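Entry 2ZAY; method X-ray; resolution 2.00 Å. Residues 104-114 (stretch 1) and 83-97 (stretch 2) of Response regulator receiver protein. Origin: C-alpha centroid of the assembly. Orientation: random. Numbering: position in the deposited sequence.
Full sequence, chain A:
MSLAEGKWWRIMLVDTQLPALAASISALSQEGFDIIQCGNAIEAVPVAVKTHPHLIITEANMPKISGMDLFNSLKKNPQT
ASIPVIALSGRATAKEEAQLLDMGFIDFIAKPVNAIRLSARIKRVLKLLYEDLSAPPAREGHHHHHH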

# COMPACT_ATOMS: atom_id res chain seq x y z
N GLY A 104 0.39 5.55 11.87
CA GLY A 104 0.18 4.12 11.96
C GLY A 104 0.54 3.35 10.70
O GLY A 104 0.40 2.12 10.67
N PHE A 105 0.96 4.04 9.65
CA PHE A 105 1.37 3.34 8.44
C PHE A 105 2.50 2.42 8.88
O PHE A 105 3.40 2.84 9.62
CB PHE A 105 1.86 4.33 7.38
CG PHE A 105 0.76 4.91 6.53
CD1 PHE A 105 0.35 4.27 5.36
CD2 PHE A 105 0.09 6.08 6.91
CE1 PHE A 105 -0.71 4.78 4.59
CE2 PHE A 105 -0.97 6.59 6.14
CZ PHE A 105 -1.37 5.94 4.98
N ILE A 106 2.46 1.16 8.46
CA ILE A 106 3.48 0.21 8.89
C ILE A 106 4.87 0.47 8.29
O ILE A 106 5.88 0.05 8.86
CB ILE A 106 3.04 -1.24 8.61
CG1 ILE A 106 3.74 -2.18 9.59
CG2 ILE A 106 3.33 -1.61 7.16
CD1 ILE A 106 3.15 -3.58 9.60
N ASP A 107 4.91 1.13 7.15
CA ASP A 107 6.19 1.48 6.52
C ASP A 107 5.96 2.63 5.54
O ASP A 107 4.82 2.98 5.22
CB ASP A 107 6.82 0.28 5.78
CG ASP A 107 8.35 0.36 5.74
OD1 ASP A 107 8.91 1.48 5.85
OD2 ASP A 107 9.01 -0.69 5.58
N PHE A 108 7.06 3.22 5.08
CA PHE A 108 7.01 4.34 4.14
C PHE A 108 8.12 4.16 3.12
O PHE A 108 9.29 3.98 3.49
CB PHE A 108 7.21 5.65 4.90
CG PHE A 108 7.21 6.87 4.02
CD1 PHE A 108 6.03 7.56 3.77
CD2 PHE A 108 8.40 7.33 3.45
CE1 PHE A 108 6.03 8.70 2.95
CE2 PHE A 108 8.41 8.47 2.63
CZ PHE A 108 7.22 9.15 2.39
N ILE A 109 7.77 4.20 1.84
CA ILE A 109 8.76 4.01 0.78
C ILE A 109 8.70 5.15 -0.22
O ILE A 109 7.64 5.45 -0.77
CB ILE A 109 8.50 2.69 0.02
CG1 ILE A 109 8.45 1.52 1.01
CG2 ILE A 109 9.60 2.46 -1.02
CD1 ILE A 109 8.08 0.20 0.37
N ALA A 110 9.85 5.78 -0.44
CA ALA A 110 9.93 6.89 -1.38
C ALA A 110 10.03 6.42 -2.82
O ALA A 110 10.79 5.50 -3.13
CB ALA A 110 11.12 7.78 -1.03
N LYS A 111 9.25 7.05 -3.70
CA LYS A 111 9.30 6.74 -5.13
C LYS A 111 10.57 7.44 -5.64
O LYS A 111 11.08 8.35 -5.00
CB LYS A 111 8.07 7.32 -5.85
CG LYS A 111 6.76 6.59 -5.60
CD LYS A 111 5.61 7.35 -6.25
CE LYS A 111 4.51 6.43 -6.78
NZ LYS A 111 3.89 5.59 -5.72
N PRO A 112 11.09 7.02 -6.81
CA PRO A 112 10.58 5.93 -7.64
C PRO A 112 10.74 4.60 -6.93
O PRO A 112 11.65 4.41 -6.13
CB PRO A 112 11.43 6.04 -8.91
CG PRO A 112 12.72 6.56 -8.39
CD PRO A 112 12.27 7.63 -7.44
N VAL A 113 9.83 3.68 -7.24
CA VAL A 113 9.84 2.36 -6.63
C VAL A 113 10.85 1.41 -7.26
O VAL A 113 10.99 1.33 -8.48
CB VAL A 113 8.45 1.71 -6.74
CG1 VAL A 113 8.46 0.34 -6.09
CG2 VAL A 113 7.41 2.61 -6.09
N ASN A 114 11.57 0.70 -6.40
CA ASN A 114 12.54 -0.28 -6.84
C ASN A 114 11.99 -1.64 -6.42
O ASN A 114 11.79 -1.90 -5.23
CB ASN A 114 13.90 -0.03 -6.18
CG ASN A 114 14.91 -1.10 -6.52
OD1 ASN A 114 14.68 -2.29 -6.25
ND2 ASN A 114 16.03 -0.70 -7.12
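Stretch 2 (83-97) IPVIALSGRATAKEE

The most unusual feature is the ring of F108, which packs against the first turn of a helix in stretch 2. E97 CA stands 3.9 Å from the F108 ring centroid, almost on the ring normal, a CH-pi contact. At the ring edge, F108 CZ is 3.6 Å from A92 CA and 3.5 Å from E96 OE2. E96 OE2 accepts a hydrogen bond from S89 OG at 2.7 Å.

Residues 85-89 form a strand that runs parallel to the strand ending at A110, with a crossing angle of -21°. The axes approach to 4.7 Å. F108 pairs with A87, I109 with L88, and A110 with S89. The backbone bonds alternate: A87 N to D107 O 3.0 Å, I109 N to A87 O 2.8 Å, S89 N to I109 O 3.0 Å, K111 N to S89 O 2.8 Å. Before them, I106 N donates to V85 O at 2.8 Å.

I86 and L88 share a face with I109; I109 CB to L88 CD1 is 3.6 Å. A87 and S89 share the other face with F108 and A110. After S89 the chain turns through G90 and R91. A92, at positive phi, brings its CB to 3.4 Å from A110 CB. T93 caps the helix that begins at A94, its OG1 accepting from E96 N at 3.0 Å.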

# COMPACT_ATOMS: atom_id res chain seq x y z
N ILE A 83 -5.30 -4.61 8.94
CA ILE A 83 -4.43 -4.93 7.80
C ILE A 83 -3.31 -3.89 7.74
O ILE A 83 -3.58 -2.69 7.81
CB ILE A 83 -5.20 -4.88 6.47
CG1 ILE A 83 -6.28 -5.97 6.45
CG2 ILE A 83 -4.22 -5.06 5.31
CD1 ILE A 83 -7.21 -5.89 5.22
N PRO A 84 -2.05 -4.33 7.62
CA PRO A 84 -0.97 -3.34 7.57
C PRO A 84 -0.99 -2.53 6.28
O PRO A 84 -1.33 -3.05 5.22
CB PRO A 84 0.29 -4.19 7.71
CG PRO A 84 -0.11 -5.51 7.08
CD PRO A 84 -1.51 -5.70 7.63
N VAL A 85 -0.62 -1.26 6.38
CA VAL A 85 -0.62 -0.38 5.21
C VAL A 85 0.74 0.30 5.03
O VAL A 85 1.27 0.90 5.97
CB VAL A 85 -1.71 0.72 5.33
CG1 VAL A 85 -1.82 1.51 4.02
CG2 VAL A 85 -3.07 0.08 5.66
N ILE A 86 1.30 0.17 3.83
CA ILE A 86 2.58 0.78 3.50
C ILE A 86 2.30 1.99 2.62
O ILE A 86 1.49 1.90 1.69
CB ILE A 86 3.50 -0.18 2.70
CG1 ILE A 86 4.00 -1.32 3.59
CG2 ILE A 86 4.69 0.61 2.11
CD1 ILE A 86 4.88 -2.30 2.84
N ALA A 87 2.94 3.12 2.91
CA ALA A 87 2.75 4.31 2.10
C ALA A 87 3.86 4.46 1.08
O ALA A 87 5.03 4.21 1.38
CB ALA A 87 2.69 5.56 2.98
N LEU A 88 3.48 4.86 -0.13
CA LEU A 88 4.41 5.08 -1.22
C LEU A 88 4.27 6.57 -1.55
O LEU A 88 3.16 7.04 -1.77
CB LEU A 88 4.01 4.23 -2.43
CG LEU A 88 4.93 3.08 -2.84
CD1 LEU A 88 5.33 2.24 -1.64
CD2 LEU A 88 4.21 2.24 -3.89
N SER A 89 5.36 7.31 -1.57
CA SER A 89 5.23 8.73 -1.86
C SER A 89 6.29 9.28 -2.79
O SER A 89 7.47 8.96 -2.67
CB SER A 89 5.22 9.54 -0.57
OG SER A 89 5.16 10.92 -0.85
N GLY A 90 5.83 10.12 -3.72
CA GLY A 90 6.74 10.74 -4.66
C GLY A 90 7.32 12.02 -4.10
O GLY A 90 8.11 12.69 -4.77
N ARG A 91 6.94 12.38 -2.88
CA ARG A 91 7.45 13.59 -2.23
C ARG A 91 8.49 13.16 -1.20
O ARG A 91 9.65 13.54 -1.27
CB ARG A 91 6.32 14.36 -1.55
CG ARG A 91 5.23 14.74 -2.52
CD ARG A 91 4.19 15.67 -1.91
NE ARG A 91 3.28 16.15 -2.94
CZ ARG A 91 2.34 17.07 -2.75
NH1 ARG A 91 2.18 17.62 -1.55
NH2 ARG A 91 1.57 17.45 -3.76
N ALA A 92 8.05 12.35 -0.25
CA ALA A 92 8.95 11.82 0.76
C ALA A 92 9.81 12.83 1.53
O ALA A 92 11.02 12.64 1.68
CB ALA A 92 9.84 10.76 0.13
N THR A 93 9.20 13.91 2.00
CA THR A 93 9.94 14.86 2.81
C THR A 93 10.08 14.13 4.15
O THR A 93 9.36 13.17 4.41
CB THR A 93 9.13 16.15 3.03
OG1 THR A 93 7.83 15.81 3.54
CG2 THR A 93 8.97 16.92 1.72
N ALA A 94 11.01 14.58 4.99
CA ALA A 94 11.20 13.95 6.29
C ALA A 94 9.93 14.13 7.11
O ALA A 94 9.51 13.22 7.83
CB ALA A 94 12.38 14.59 7.03
N LYS A 95 9.31 15.30 6.98
CA LYS A 95 8.09 15.59 7.71
C LYS A 95 6.94 14.70 7.26
O LYS A 95 6.14 14.27 8.08
CB LYS A 95 7.70 17.06 7.55
CG LYS A 95 6.48 17.45 8.39
CD LYS A 95 6.15 18.93 8.24
CE LYS A 95 7.23 19.81 8.86
NZ LYS A 95 7.21 19.79 10.35
N GLU A 96 6.85 14.42 5.96
CA GLU A 96 5.76 13.57 5.48
C GLU A 96 5.98 12.15 5.97
O GLU A 96 5.04 11.49 6.44
CB GLU A 96 5.70 13.54 3.95
CG GLU A 96 4.49 12.77 3.43
CD GLU A 96 4.58 12.45 1.95
OE1 GLU A 96 3.54 12.46 1.27
OE2 GLU A 96 5.70 12.17 1.47
N GLU A 97 7.22 11.67 5.86
CA GLU A 97 7.55 10.32 6.31
C GLU A 97 7.17 10.17 7.78
O GLU A 97 6.47 9.23 8.15
CB GLU A 97 9.04 10.02 6.12
CG GLU A 97 9.46 8.60 6.57
CD GLU A 97 10.85 8.21 6.10
OE1 GLU A 97 11.42 8.92 5.22
OE2 GLU A 97 11.39 7.19 6.59
O HOH W 1 -0.38 0.04 9.19